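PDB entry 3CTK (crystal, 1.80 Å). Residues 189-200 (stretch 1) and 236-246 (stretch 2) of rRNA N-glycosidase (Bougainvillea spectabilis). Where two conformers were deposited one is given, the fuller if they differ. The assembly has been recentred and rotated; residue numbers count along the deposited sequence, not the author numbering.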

# COMPACT_ATOMS: atom_id res chain seq x y z
N PHE A 189 2.59 -17.16 1.83
CA PHE A 189 4.03 -16.97 1.69
C PHE A 189 4.45 -16.11 0.51
O PHE A 189 5.42 -15.35 0.62
CB PHE A 189 4.73 -18.33 1.60
CG PHE A 189 4.44 -19.24 2.75
CD1 PHE A 189 3.51 -20.27 2.62
CD2 PHE A 189 5.07 -19.07 3.97
CE1 PHE A 189 3.22 -21.12 3.69
CE2 PHE A 189 4.79 -19.91 5.05
CZ PHE A 189 3.87 -20.94 4.91
N LYS A 190 3.75 -16.22 -0.61
CA LYS A 190 4.09 -15.43 -1.79
C LYS A 190 3.73 -13.96 -1.61
O LYS A 190 4.50 -13.08 -1.98
CB LYS A 190 3.39 -15.99 -3.04
CG LYS A 190 3.69 -15.18 -4.31
CD LYS A 190 3.30 -15.91 -5.59
CE LYS A 190 3.56 -15.02 -6.81
NZ LYS A 190 3.35 -15.73 -8.10
N VAL A 191 2.55 -13.71 -1.05
CA VAL A 191 2.13 -12.33 -0.82
C VAL A 191 3.20 -11.62 0.02
O VAL A 191 3.68 -10.55 -0.35
CB VAL A 191 0.78 -12.28 -0.07
CG1 VAL A 191 0.45 -10.84 0.32
CG2 VAL A 191 -0.32 -12.85 -0.95
N LEU A 192 3.58 -12.25 1.12
CA LEU A 192 4.60 -11.68 2.01
C LEU A 192 5.95 -11.51 1.33
O LEU A 192 6.63 -10.51 1.53
CB LEU A 192 4.74 -12.56 3.26
CG LEU A 192 3.82 -12.23 4.44
CD1 LEU A 192 2.46 -11.78 3.96
CD2 LEU A 192 3.70 -13.44 5.36
N ASN A 193 6.34 -12.49 0.50
CA ASN A 193 7.62 -12.42 -0.19
C ASN A 193 7.67 -11.25 -1.17
O ASN A 193 8.67 -10.53 -1.24
CB ASN A 193 7.89 -13.73 -0.93
CG ASN A 193 9.27 -13.77 -1.55
OD1 ASN A 193 10.28 -13.74 -0.84
ND2 ASN A 193 9.32 -13.84 -2.87
N LEU A 194 6.60 -11.06 -1.94
CA LEU A 194 6.54 -9.97 -2.90
C LEU A 194 6.62 -8.63 -2.16
O LEU A 194 7.33 -7.71 -2.59
CB LEU A 194 5.25 -10.05 -3.73
CG LEU A 194 5.18 -11.22 -4.73
CD1 LEU A 194 3.81 -11.29 -5.36
CD2 LEU A 194 6.24 -11.05 -5.80
N GLU A 195 5.90 -8.52 -1.05
CA GLU A 195 5.91 -7.30 -0.25
C GLU A 195 7.33 -6.96 0.19
O GLU A 195 7.72 -5.79 0.21
CB GLU A 195 5.02 -7.45 0.99
CG GLU A 195 3.52 -7.54 0.69
CD GLU A 195 2.69 -7.73 1.94
OE1 GLU A 195 3.27 -7.77 3.05
OE2 GLU A 195 1.44 -7.84 1.83
N ASN A 196 8.10 -7.98 0.54
CA ASN A 196 9.47 -7.77 1.00
C ASN A 196 10.48 -7.51 -0.11
O ASN A 196 11.61 -7.12 0.17
CB ASN A 196 9.98 -8.98 1.80
CG ASN A 196 9.14 -9.28 3.03
OD1 ASN A 196 8.57 -8.38 3.65
ND2 ASN A 196 9.07 -10.55 3.40
N ASN A 197 10.08 -7.71 -1.37
CA ASN A 197 11.01 -7.53 -2.48
C ASN A 197 10.62 -6.61 -3.63
O ASN A 197 11.18 -6.73 -4.72
CB ASN A 197 11.37 -8.90 -3.07
CG ASN A 197 12.16 -9.77 -2.11
OD1 ASN A 197 11.59 -10.59 -1.39
ND2 ASN A 197 13.47 -9.58 -2.09
N TRP A 198 9.69 -5.69 -3.40
CA TRP A 198 9.28 -4.80 -4.48
C TRP A 198 10.45 -4.05 -5.12
O TRP A 198 10.57 -4.01 -6.35
CB TRP A 198 8.26 -3.79 -3.97
CG TRP A 198 7.72 -2.89 -5.04
CD1 TRP A 198 7.07 -3.26 -6.18
CD2 TRP A 198 7.75 -1.46 -5.04
NE1 TRP A 198 6.68 -2.15 -6.88
CE2 TRP A 198 7.09 -1.02 -6.21
CE3 TRP A 198 8.28 -0.49 -4.16
CZ2 TRP A 198 6.92 0.33 -6.52
CZ3 TRP A 198 8.12 0.85 -4.47
CH2 TRP A 198 7.44 1.25 -5.65
N GLY A 199 11.30 -3.46 -4.29
CA GLY A 199 12.44 -2.72 -4.79
C GLY A 199 13.39 -3.57 -5.62
O GLY A 199 13.78 -3.16 -6.72
N ASP A 200 13.76 -4.74 -5.11
CA ASP A 200 14.67 -5.63 -5.82
C ASP A 200 14.09 -6.17 -7.12
O ASP A 200 14.80 -6.29 -8.12
CB ASP A 200 15.09 -6.79 -4.92
CG ASP A 200 16.03 -6.36 -3.81
OD1 ASP A 200 16.61 -5.26 -3.92
OD2 ASP A 200 16.20 -7.13 -2.84
N GLN A 236 8.22 -14.52 -16.45
CA GLN A 236 7.87 -15.31 -15.28
C GLN A 236 7.28 -14.46 -14.16
O GLN A 236 6.46 -14.93 -13.38
CB GLN A 236 9.10 -16.06 -14.76
CG GLN A 236 9.63 -17.11 -15.72
CD GLN A 236 11.01 -17.60 -15.36
OE1 GLN A 236 11.53 -18.54 -15.97
NE2 GLN A 236 11.64 -16.96 -14.38
N ILE A 237 7.69 -13.20 -14.09
CA ILE A 237 7.24 -12.33 -13.01
C ILE A 237 6.35 -11.16 -13.45
O ILE A 237 5.60 -10.60 -12.66
CB ILE A 237 8.48 -11.82 -12.21
CG1 ILE A 237 8.04 -10.93 -11.04
CG2 ILE A 237 9.42 -11.07 -13.13
CD1 ILE A 237 7.34 -11.69 -9.93
N SER A 238 6.43 -10.79 -14.73
CA SER A 238 5.64 -9.67 -15.23
C SER A 238 4.13 -9.79 -14.96
O SER A 238 3.47 -8.79 -14.67
CB SER A 238 5.89 -9.47 -16.73
OG SER A 238 5.56 -10.63 -17.48
N PRO A 239 3.56 -11.01 -15.06
CA PRO A 239 2.12 -11.15 -14.81
C PRO A 239 1.68 -10.80 -13.38
O PRO A 239 0.50 -10.50 -13.15
CB PRO A 239 1.85 -12.62 -15.14
CG PRO A 239 2.91 -12.94 -16.15
CD PRO A 239 4.13 -12.27 -15.56
N ASP A 240 2.61 -10.85 -12.43
CA ASP A 240 2.28 -10.53 -11.04
C ASP A 240 2.50 -9.06 -10.70
O ASP A 240 2.14 -8.61 -9.61
CB ASP A 240 3.12 -11.38 -10.08
CG ASP A 240 2.84 -12.86 -10.19
OD1 ASP A 240 1.66 -13.23 -10.35
OD2 ASP A 240 3.80 -13.65 -10.11
N MET A 241 3.08 -8.30 -11.63
CA MET A 241 3.38 -6.89 -11.38
C MET A 241 2.30 -5.88 -11.77
O MET A 241 1.70 -5.98 -12.84
CB MET A 241 4.67 -6.50 -12.10
CG MET A 241 5.88 -7.34 -11.73
SD MET A 241 6.14 -7.49 -9.95
CE MET A 241 6.64 -5.82 -9.51
N GLY A 242 2.07 -4.92 -10.88
CA GLY A 242 1.09 -3.87 -11.12
C GLY A 242 1.79 -2.58 -11.53
O GLY A 242 1.39 -1.91 -12.49
N ILE A 243 2.83 -2.22 -10.78
CA ILE A 243 3.62 -1.02 -11.08
C ILE A 243 4.99 -1.19 -10.43
O ILE A 243 5.09 -1.69 -9.31
CB ILE A 243 2.94 0.28 -10.56
CG1 ILE A 243 3.80 1.50 -10.94
CG2 ILE A 243 2.75 0.22 -9.05
CD1 ILE A 243 3.11 2.84 -10.72
N LEU A 244 6.03 -0.79 -11.15
CA LEU A 244 7.41 -0.92 -10.67
C LEU A 244 7.94 0.34 -10.01
O LEU A 244 7.46 1.45 -10.25
CB LEU A 244 8.35 -1.27 -11.82
CG LEU A 244 8.03 -2.49 -12.69
CD1 LEU A 244 9.15 -2.69 -13.71
CD2 LEU A 244 7.87 -3.73 -11.83
N LYS A 245 8.95 0.16 -9.17
CA LYS A 245 9.59 1.28 -8.49
C LYS A 245 10.51 1.96 -9.50
O LYS A 245 11.03 1.32 -10.42
CB LYS A 245 10.40 0.79 -7.29
CG LYS A 245 11.10 1.92 -6.50
CD LYS A 245 11.91 1.38 -5.32
CE LYS A 245 13.19 0.69 -5.77
NZ LYS A 245 14.14 1.64 -6.42
N PHE A 246 10.70 3.26 -9.31
CA PHE A 246 11.56 4.07 -10.18
C PHE A 246 12.97 3.50 -10.30
O PHE A 246 13.34 2.62 -9.52
CB PHE A 246 11.67 5.49 -9.63
CG PHE A 246 12.16 5.55 -8.20
CD1 PHE A 246 11.27 5.74 -7.14
CD2 PHE A 246 13.52 5.39 -7.90
CE1 PHE A 246 11.72 5.76 -5.81
CE2 PHE A 246 13.97 5.41 -6.57
CZ PHE A 246 13.07 5.59 -5.53
O HOH W 1 1.10 -15.76 -10.64

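This is a small, mixed contact in which a helical stretch meets a largely irregular segment through one salt bridge, one tryptophan and a few apolar side chains. The two stretches together bury 396 Å². They belong to one chain, and no touching residues are closer than 43 positions in sequence.

Stretch 1 begins as a helix, held by backbone bonds such as Leu194 N to Lys190 O (2.9 Å). A second helix starts at Trp198 and runs on beyond Asp200. Stretch 2 has a 3-10 segment at 238-240, then continues without regular structure. The backbones are closer at the Trp198 end: the CA atoms of Gly199 and Lys245 are 6.1 Å apart, while those of Leu194 and Asp240 are 9.2 Å apart. No backbone-to-backbone hydrogen bond joins the stretches, so side chains make the link.

Lys190 reaches across with all four chi angles in the t well. This extended form carries its ammonium group to the carboxylate of Asp240. NZ lies 2.9 Å from Asp240 OD2, a salt bridge that is also a hydrogen bond. Water 1 adds a second link. It donates to Asp240 OD1 at 2.6 Å and accepts a weak bond from Lys190 NZ at 3.4 Å.

One helical turn on, Leu194 also points toward stretch 2. Its CD2 lies 4.3 Å from Ile237 CD1, an apolar contact between two buried side chains.

Trp198 has the largest area covered by the opposing stretch, 108 Å². Its CA-to-CB bond points sideways, but the indole end comes nearer. NE1 donates to the backbone carbonyl of Ile243, with NE1 to O at 2.9 Å and a nearly straight angle of 165°. The acceptor lies near the ring plane, as an indole N-H requires. This bond satisfies the one polar atom of a buried side chain. The Met241 methyl also sits at the ring edge, with CE 4.2 Å from Trp198 CD1.

Lys245 covers one face of the indole. Its CB stands 3.5 Å from the centroid of the Trp198 six-membered ring, only 16° off the normal, in a CH-pi contact. The lysine chain then passes Gly199, where CE comes within 3.6 Å of the glycine CA. The end of Lys245 leads away from stretch 1, and NZ makes a weak hydrogen bond to Phe246 O at 3.3 Å. Thus this lysine meets stretch 1 through its carbon chain, whereas Lys190 engages stretch 2 through its charge.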